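Local coordinates for CdiI immunity protein (Yersinia kristensenii ATCC 33638, PDB 5E3E), which binds the C-terminal RNase A-like toxin domain of CdiA and probably neutralises it, protecting the cell from contact-dependent growth inhibition, at the interface of chains A and B. Numbering follows the deposited sequence. Chains: chain A, CdiI immunity protein; chain B, Large exoprotein involved in heme utilization or adhesion.

The interface of chains A and B. Residues chain A 19, 21, 24-25; chain B 4, 108-109.
The short helix A:22-25 of the immunity protein and the loop leading into it meet the toxin's RNase A-like domain at its N-terminal 3-10 helix, through B:Leu4, and at strand B:105-113, through B:Ile108 and B:Thr109. The polar link is tip to tip: the hydroxyl OG1 of B:Thr109 donates a hydrogen bond to carboxylate oxygen OD2 of A:Asp21, 2.5 Å away, approaching OD2 almost end-on, in line with its C-O bond. B:Thr109 turns this hydroxyl toward chain A by setting OG1 anti to its backbone N (chi1 -167°), while its methyl CG2 also lies near OD2. Two residues earlier in the chain than A:Asp21, side-chain oxygen OD1 of A:Asn19 accepts a hydrogen bond from the backbone N of A:Asp21, 2.7 Å away and in the carbonyl plane, which should help fix the loop that presents the carboxylate. Beside this link the contact is apolar. A:Leu25, with CG anti to its carbonyl carbon (chi1 -78°), sends its branch end against two toxin side chains. Methyl CD1 of B:Leu4 presses on A:Leu25 at a slant, 3.3 Å from CG and nearly as near to CD2, a snug fit. Both methyls of A:Leu25 also touch CG2 of B:Ile108, with CD1 3.8 Å from it. The other methyl of B:Leu4 packs against A:Val24; the two side chains lie antiparallel, each passing the other, with CD2 of B:Leu4 3.8 Å from CG1 of A:Val24.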
# COMPACT_ATOMS: atom_id res chain seq x y z
N ASN A 19 -2.41 -1.60 -2.17
CA ASN A 19 -2.98 -0.56 -1.33
C ASN A 19 -4.45 -0.91 -0.98
O ASN A 19 -5.01 -1.85 -1.51
CB ASN A 19 -2.83 0.82 -1.97
CG ASN A 19 -3.67 0.99 -3.21
OD1 ASN A 19 -4.89 0.96 -3.14
ND2 ASN A 19 -3.03 1.15 -4.36
N ASP A 21 -7.12 0.26 -1.82
CA ASP A 21 -8.01 0.39 -2.96
C ASP A 21 -7.67 -0.51 -4.16
O ASP A 21 -8.16 -0.27 -5.26
CB ASP A 21 -8.01 1.84 -3.42
CG ASP A 21 -8.27 2.80 -2.29
OD1 ASP A 21 -9.21 2.58 -1.52
OD2 ASP A 21 -7.52 3.77 -2.15
N VAL A 24 -10.46 -1.65 -6.63
CA VAL A 24 -11.03 -0.59 -7.49
C VAL A 24 -10.04 -0.14 -8.57
O VAL A 24 -10.40 0.07 -9.73
CB VAL A 24 -11.47 0.61 -6.63
CG1 VAL A 24 -12.27 1.56 -7.52
CG2 VAL A 24 -12.29 0.10 -5.47
N LEU A 25 -8.77 -0.05 -8.20
CA LEU A 25 -7.73 0.35 -9.13
C LEU A 25 -7.38 -0.71 -10.12
O LEU A 25 -7.21 -0.42 -11.30
CB LEU A 25 -6.42 0.71 -8.42
CG LEU A 25 -6.38 2.06 -7.77
CD1 LEU A 25 -5.21 2.08 -6.77
CD2 LEU A 25 -6.25 3.15 -8.84
N LEU B 4 -9.87 8.38 -5.53
CA LEU B 4 -9.93 7.29 -4.56
C LEU B 4 -9.64 7.71 -3.13
O LEU B 4 -10.09 7.05 -2.19
CB LEU B 4 -9.05 6.11 -4.94
CG LEU B 4 -9.47 5.44 -6.27
CD1 LEU B 4 -8.53 4.33 -6.61
CD2 LEU B 4 -10.89 4.92 -6.27
N ILE B 108 -3.20 9.34 -6.44
CA ILE B 108 -3.99 8.15 -6.71
C ILE B 108 -4.90 7.87 -5.53
O ILE B 108 -6.09 7.67 -5.70
CB ILE B 108 -3.09 6.93 -6.97
CG1 ILE B 108 -2.27 7.20 -8.25
CG2 ILE B 108 -3.90 5.66 -7.13
CD1 ILE B 108 -3.07 7.33 -9.54
N THR B 109 -4.31 7.83 -4.35
CA THR B 109 -5.10 7.66 -3.11
C THR B 109 -4.25 8.05 -1.92
O THR B 109 -3.09 8.43 -2.06
CB THR B 109 -5.62 6.20 -2.98
OG1 THR B 109 -6.62 6.11 -1.94
CG2 THR B 109 -4.52 5.24 -2.75